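Local structure of geranyltranstransferase (IspA) (Helicobacter pylori, 3LLW) at residues 75-81 / 134-140; 18-22 / 50-54. The protein probably acts as a magnesium-dependent prenyltransferase that joins isoprenoid diphosphates into longer prenyl chains. All coordinates share one frame; numbering follows the deposited sequence.

Contact 1 (75-81 / 134-140); sequences EYFKIAL and LLSNALL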
loop_
_atom_site.group_PDB
_atom_site.type_symbol
_atom_site.label_atom_id
_atom_site.label_comp_id
_atom_site.label_asym_id
_atom_site.label_seq_id
_atom_site.Cartn_x
_atom_site.Cartn_y
_atom_site.Cartn_z
ATOM N N GLU A 75 -17.694 -1.896 10.482
ATOM C CA GLU A 75 -16.535 -2.669 10.095
ATOM C C GLU A 75 -16.583 -3.065 8.619
ATOM O O GLU A 75 -15.556 -3.026 7.937
ATOM C CB GLU A 75 -16.405 -3.915 10.976
ATOM C CG GLU A 75 -16.438 -3.633 12.476
ATOM C CD GLU A 75 -15.529 -2.478 12.886
ATOM O OE1 GLU A 75 -16.027 -1.531 13.540
ATOM O OE2 GLU A 75 -14.326 -2.507 12.548
ATOM N N TYR A 76 -17.772 -3.446 8.142
ATOM C CA TYR A 76 -17.999 -3.762 6.732
ATOM C C TYR A 76 -17.827 -2.510 5.846
ATOM O O TYR A 76 -17.332 -2.588 4.719
ATOM C CB TYR A 76 -19.389 -4.356 6.550
ATOM C CG TYR A 76 -19.608 -5.694 7.244
ATOM C CD1 TYR A 76 -18.625 -6.680 7.225
ATOM C CD2 TYR A 76 -20.814 -5.981 7.889
ATOM C CE1 TYR A 76 -18.825 -7.914 7.842
ATOM C CE2 TYR A 76 -21.025 -7.210 8.518
ATOM C CZ TYR A 76 -20.021 -8.170 8.485
ATOM O OH TYR A 76 -20.202 -9.388 9.091
ATOM N N PHE A 77 -18.227 -1.362 6.376
ATOM C CA PHE A 77 -18.085 -0.109 5.661
ATOM C C PHE A 77 -16.600 0.265 5.539
ATOM O O PHE A 77 -16.173 0.690 4.486
ATOM C CB PHE A 77 -18.881 0.998 6.349
ATOM C CG PHE A 77 -20.367 0.948 6.091
ATOM C CD1 PHE A 77 -20.918 0.051 5.179
ATOM C CD2 PHE A 77 -21.214 1.851 6.732
ATOM C CE1 PHE A 77 -22.283 0.022 4.941
ATOM C CE2 PHE A 77 -22.586 1.842 6.488
ATOM C CZ PHE A 77 -23.121 0.927 5.590
ATOM N N LYS A 78 -15.827 0.058 6.605
ATOM C CA LYS A 78 -14.372 0.235 6.584
ATOM C C LYS A 78 -13.718 -0.554 5.446
ATOM O O LYS A 78 -12.987 0.020 4.636
ATOM C CB LYS A 78 -13.765 -0.198 7.915
ATOM C CG LYS A 78 -13.843 0.839 9.013
ATOM C CD LYS A 78 -13.395 0.202 10.311
ATOM C CE LYS A 78 -13.635 1.099 11.516
ATOM N NZ LYS A 78 -13.303 0.369 12.786
ATOM N N ILE A 79 -14.018 -1.856 5.383
ATOM C CA ILE A 79 -13.582 -2.723 4.296
ATOM C C ILE A 79 -14.001 -2.245 2.907
ATOM O O ILE A 79 -13.183 -2.207 1.977
ATOM C CB ILE A 79 -14.095 -4.148 4.504
ATOM C CG1 ILE A 79 -13.532 -4.704 5.828
ATOM C CG2 ILE A 79 -13.746 -5.000 3.295
ATOM C CD1 ILE A 79 -14.172 -5.993 6.312
ATOM N N ALA A 80 -15.269 -1.873 2.772
ATOM C CA ALA A 80 -15.787 -1.321 1.528
ATOM C C ALA A 80 -15.039 -0.033 1.153
ATOM O O ALA A 80 -14.738 0.191 -0.021
ATOM C CB ALA A 80 -17.283 -1.049 1.661
ATOM N N LEU A 81 -14.736 0.781 2.163
ATOM C CA LEU A 81 -14.004 2.042 2.007
ATOM C C LEU A 81 -12.545 1.790 1.596
ATOM O O LEU A 81 -11.968 2.580 0.833
ATOM C CB LEU A 81 -14.070 2.880 3.295
ATOM C CG LEU A 81 -13.511 4.316 3.245
ATOM C CD1 LEU A 81 -14.007 5.069 2.032
ATOM C CD2 LEU A 81 -13.794 5.092 4.517
ATOM N N LEU A 134 -7.046 0.848 6.886
ATOM C CA LEU A 134 -8.492 0.682 7.080
ATOM C C LEU A 134 -8.850 -0.784 7.287
ATOM O O LEU A 134 -9.551 -1.127 8.238
ATOM C CB LEU A 134 -9.291 1.234 5.892
ATOM C CG LEU A 134 -9.538 2.746 5.777
ATOM C CD1 LEU A 134 -10.115 3.057 4.415
ATOM C CD2 LEU A 134 -10.454 3.301 6.897
ATOM N N LEU A 135 -8.338 -1.637 6.406
ATOM C CA LEU A 135 -8.635 -3.078 6.431
ATOM C C LEU A 135 -8.152 -3.725 7.727
ATOM O O LEU A 135 -8.909 -4.415 8.391
ATOM C CB LEU A 135 -7.981 -3.734 5.221
ATOM C CG LEU A 135 -8.731 -4.686 4.307
ATOM C CD1 LEU A 135 -10.139 -4.232 4.119
ATOM C CD2 LEU A 135 -8.021 -4.758 2.963
ATOM N N SER A 136 -6.903 -3.443 8.103
ATOM C CA SER A 136 -6.282 -3.987 9.310
ATOM C C SER A 136 -6.896 -3.485 10.620
ATOM O O SER A 136 -6.825 -4.174 11.648
ATOM C CB SER A 136 -4.763 -3.779 9.295
ATOM O OG SER A 136 -4.437 -2.395 9.290
ATOM N N ASN A 137 -7.525 -2.314 10.580
ATOM C CA ASN A 137 -8.256 -1.797 11.742
ATOM C C ASN A 137 -9.759 -2.150 11.829
ATOM O O ASN A 137 -10.423 -1.807 12.808
ATOM C CB ASN A 137 -8.033 -0.292 11.874
ATOM C CG ASN A 137 -6.664 0.032 12.452
ATOM O OD1 ASN A 137 -6.468 -0.018 13.664
ATOM N ND2 ASN A 137 -5.706 0.346 11.582
ATOM N N ALA A 138 -10.285 -2.827 10.810
ATOM C CA ALA A 138 -11.649 -3.358 10.851
ATOM C C ALA A 138 -11.739 -4.528 11.835
ATOM O O ALA A 138 -10.905 -5.427 11.813
ATOM C CB ALA A 138 -12.101 -3.791 9.452
ATOM N N LEU A 139 -12.759 -4.511 12.687
ATOM C CA LEU A 139 -12.873 -5.461 13.799
ATOM C C LEU A 139 -13.610 -6.751 13.445
ATOM O O LEU A 139 -14.727 -6.983 13.916
ATOM C CB LEU A 139 -13.556 -4.800 15.003
ATOM C CG LEU A 139 -13.013 -3.499 15.593
ATOM C CD1 LEU A 139 -13.899 -3.076 16.755
ATOM C CD2 LEU A 139 -11.549 -3.624 16.031
ATOM N N LEU A 140 -12.991 -7.579 12.610
ATOM C CA LEU A 140 -13.481 -8.934 12.373
ATOM C C LEU A 140 -12.395 -9.895 12.850
ATOM O O LEU A 140 -11.370 -9.454 13.364
ATOM C CB LEU A 140 -13.821 -9.171 10.893
ATOM C CG LEU A 140 -14.628 -8.149 10.070
ATOM C CD1 LEU A 140 -14.958 -8.716 8.687
ATOM C CD2 LEU A 140 -15.917 -7.688 10.770
#
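I79 and L135 form the tight part of this contact: the CD1 branch of L135 lies against the helix of I79, 3.8 Å from I79 CG2, and the two side chains run roughly perpendicular to each other. I79 CD1 turns off to one side and meets L140 CD1 tip to tip at 3.7 Å, while A138 CB touches I79 CG1 at 4.0 Å. Y76 adds its CE1 corner to the same apolar group, 4.0 Å from L140 CD1. At the far end L134 CD1 packs on L81 CG at 3.8 Å.

The other flank is polar and opens to solvent at L139, which is exposed, and at K78 and N137, which are partly so, while E75 itself is buried. E75 is bent at chi2 (-47°), which turns its carboxylate back over the turn after helix 117-137. OE2 accepts the backbone N-H of L139, centre of an inverse gamma turn, at 2.5 Å, a value short enough that its exact length is doubtful. L139 comes from the anti side, well tilted from the carboxylate plane (34°), and K78 NZ from the syn side at 3.1 Å, so one oxygen apparently serves both the salt bridge within the helix and the turn.

Helix 51-63 reaches I79 through F56, helix 142-156 covers L135 through I149 and L152, and K150 of the second subunit packs on N137.

Contact 2 (18-22 / 50-54); sequences FESFL and RFRPK. With SO4 (sulfate ion), chain F.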
loop_
_atom_site.group_PDB
_atom_site.type_symbol
_atom_site.label_atom_id
_atom_site.label_comp_id
_atom_site.label_asym_id
_atom_site.label_seq_id
_atom_site.Cartn_x
_atom_site.Cartn_y
_atom_site.Cartn_z
ATOM N N PHE A 18 -23.697 3.417 3.286
ATOM C CA PHE A 18 -22.255 3.387 3.086
ATOM C C PHE A 18 -21.787 4.748 2.579
ATOM O O PHE A 18 -20.739 5.240 3.005
ATOM C CB PHE A 18 -21.784 2.292 2.120
ATOM C CG PHE A 18 -20.374 2.522 1.608
ATOM C CD1 PHE A 18 -19.275 2.263 2.429
ATOM C CD2 PHE A 18 -20.153 3.062 0.334
ATOM C CE1 PHE A 18 -17.984 2.499 1.983
ATOM C CE2 PHE A 18 -18.852 3.317 -0.130
ATOM C CZ PHE A 18 -17.767 3.030 0.689
ATOM N N GLU A 19 -22.561 5.339 1.674
ATOM C CA GLU A 19 -22.193 6.622 1.071
ATOM C C GLU A 19 -22.098 7.731 2.125
ATOM O O GLU A 19 -21.249 8.618 2.034
ATOM C CB GLU A 19 -23.158 6.978 -0.070
ATOM C CG GLU A 19 -22.993 8.394 -0.686
ATOM C CD GLU A 19 -21.602 8.669 -1.285
ATOM O OE1 GLU A 19 -21.233 8.035 -2.297
ATOM O OE2 GLU A 19 -20.886 9.545 -0.755
ATOM N N SER A 20 -22.941 7.650 3.149
ATOM C CA SER A 20 -22.949 8.656 4.202
ATOM C C SER A 20 -21.719 8.507 5.102
ATOM O O SER A 20 -21.073 9.497 5.450
ATOM C CB SER A 20 -24.240 8.564 5.011
ATOM O OG SER A 20 -24.473 9.774 5.695
ATOM N N PHE A 21 -21.406 7.261 5.457
ATOM C CA PHE A 21 -20.193 6.896 6.191
ATOM C C PHE A 21 -18.910 7.443 5.535
ATOM O O PHE A 21 -18.027 7.953 6.220
ATOM C CB PHE A 21 -20.140 5.368 6.310
ATOM C CG PHE A 21 -18.876 4.822 6.913
ATOM C CD1 PHE A 21 -18.809 4.546 8.280
ATOM C CD2 PHE A 21 -17.777 4.499 6.110
ATOM C CE1 PHE A 21 -17.648 4.002 8.850
ATOM C CE2 PHE A 21 -16.615 3.961 6.668
ATOM C CZ PHE A 21 -16.548 3.709 8.039
ATOM N N LEU A 22 -18.848 7.396 4.235
ATOM C CA LEU A 22 -17.703 7.854 3.523
ATOM C C LEU A 22 -17.614 9.374 3.560
ATOM O O LEU A 22 -16.564 9.931 3.694
ATOM C CB LEU A 22 -17.768 7.314 2.110
ATOM C CG LEU A 22 -16.801 7.760 1.048
ATOM C CD1 LEU A 22 -16.782 6.824 -0.088
ATOM C CD2 LEU A 22 -17.076 9.136 0.584
ATOM N N ARG A 50 -19.398 4.485 -6.913
ATOM C CA ARG A 50 -19.179 3.477 -5.849
ATOM C C ARG A 50 -19.444 2.042 -6.320
ATOM O O ARG A 50 -19.929 1.206 -5.546
ATOM C CB ARG A 50 -20.031 3.780 -4.589
ATOM C CG ARG A 50 -19.491 4.759 -3.544
ATOM C CD ARG A 50 -18.428 5.733 -4.042
ATOM N NE ARG A 50 -18.600 7.083 -3.502
ATOM C CZ ARG A 50 -17.636 7.991 -3.403
ATOM N NH1 ARG A 50 -17.913 9.192 -2.912
ATOM N NH2 ARG A 50 -16.395 7.708 -3.793
ATOM N N PHE A 51 -19.115 1.749 -7.576
ATOM C CA PHE A 51 -19.402 0.443 -8.139
ATOM C C PHE A 51 -18.772 -0.698 -7.328
ATOM O O PHE A 51 -19.426 -1.698 -7.064
ATOM C CB PHE A 51 -19.007 0.357 -9.622
ATOM C CG PHE A 51 -19.402 -0.949 -10.283
ATOM C CD1 PHE A 51 -20.735 -1.373 -10.288
ATOM C CD2 PHE A 51 -18.446 -1.756 -10.894
ATOM C CE1 PHE A 51 -21.101 -2.577 -10.892
ATOM C CE2 PHE A 51 -18.803 -2.955 -11.507
ATOM C CZ PHE A 51 -20.129 -3.371 -11.501
ATOM N N ARG A 52 -17.521 -0.524 -6.911
ATOM C CA ARG A 52 -16.811 -1.577 -6.201
ATOM C C ARG A 52 -17.317 -1.841 -4.780
ATOM O O ARG A 52 -17.549 -3.000 -4.456
ATOM C CB ARG A 52 -15.288 -1.379 -6.260
ATOM C CG ARG A 52 -14.725 -1.600 -7.632
ATOM C CD ARG A 52 -13.754 -0.492 -7.995
ATOM N NE ARG A 52 -13.406 -0.566 -9.405
ATOM C CZ ARG A 52 -13.920 0.220 -10.344
ATOM N NH1 ARG A 52 -13.540 0.055 -11.598
ATOM N NH2 ARG A 52 -14.792 1.181 -10.032
ATOM N N PRO A 53 -17.482 -0.790 -3.931
ATOM C CA PRO A 53 -18.155 -1.070 -2.667
ATOM C C PRO A 53 -19.567 -1.647 -2.809
ATOM O O PRO A 53 -19.939 -2.531 -2.034
ATOM C CB PRO A 53 -18.199 0.292 -1.975
ATOM C CG PRO A 53 -17.099 1.069 -2.583
ATOM C CD PRO A 53 -17.054 0.624 -4.003
ATOM N N LYS A 54 -20.335 -1.184 -3.794
ATOM C CA LYS A 54 -21.646 -1.797 -4.064
ATOM C C LYS A 54 -21.560 -3.287 -4.395
ATOM O O LYS A 54 -22.406 -4.063 -3.952
ATOM C CB LYS A 54 -22.402 -1.057 -5.154
ATOM C CG LYS A 54 -23.000 0.252 -4.680
ATOM C CD LYS A 54 -23.471 1.100 -5.843
ATOM C CE LYS A 54 -23.868 2.486 -5.334
ATOM N NZ LYS A 54 -24.587 3.279 -6.345
HETATM S S SO4 F . -16.743 4.242 -10.745
HETATM O O1 SO4 F . -15.928 5.447 -10.516
HETATM O O2 SO4 F . -15.983 3.258 -11.521
HETATM O O3 SO4 F . -17.174 3.643 -9.475
HETATM O O4 SO4 F . -17.917 4.619 -11.529
#
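The GKRxRP signature of trans-prenyltransferases opens helix 51-63, and its first arginine, R50, reaches across to helix 6-23. R50 NE donates to E19 OE1 at 3.0 Å, nearly straight with an N-H...O angle of 171°. The oxygen lies at the guanidinium edge, close to its plane, and is met on the syn side of a carboxylate turned 31° from that plane, so the salt bridge is also a well-directed hydrogen bond. E19 gets there by a bend at chi2, CG being anti to the backbone N (chi1 173°).

L22 approaches the same guanidinium differently: its CD1 sits over the centre of one face, 3.6 Å from R50 CZ. Nearer the backbone, R50 CG lies at the edge of the F18 ring, in its plane, 3.8 Å from F18 CE2. That ring atom also touches P53 CB at 3.6 Å, which brings the proline of the signature against helix 6-23. The other end of the guanidinium is held by E84, which forms a salt bridge with NH2, and by the V44 carbonyl, so NE and NH2 both have acceptors, NH2 two of them.

In this family the signature belongs to the isopentenyl diphosphate site, and a sulfate, probably from the crystallisation liquor, lies beside it. R52 NH2 donates to sulfate O2 at 2.8 Å, the anion being at the guanidinium edge. F51 N, in the first turn of the helix, gives O3 a weak bond at 3.3 Å, and the helix end would favour an anion there. These two bonds are consistent with a place for a diphosphate group. R52 also packs on H87 of helix 73-94; its side chain also touches L192 and S196 of helix 178-204.

Overall arrangement
From the N terminus, helix 6-23 comes first; contact 2 forms when the start of helix 51-63 comes back to 18-22, closing over 27 intervening residues that include helix 36-45. The chain then runs through helix 66-71 into helix 73-94, and contact 1 closes a longer, 52-residue loop when 134-140, at the end of helix 117-137, returns to 75-81. The loops follow in series, neither nested nor crossed. In space they adjoin, with centres about 13 Å apart: A80 CB lies 3.6 Å from F18 CE1, and A80 O lies 3.6 Å from P53 CG. Helix 73-94 thus joins both contacts, packing four helices together.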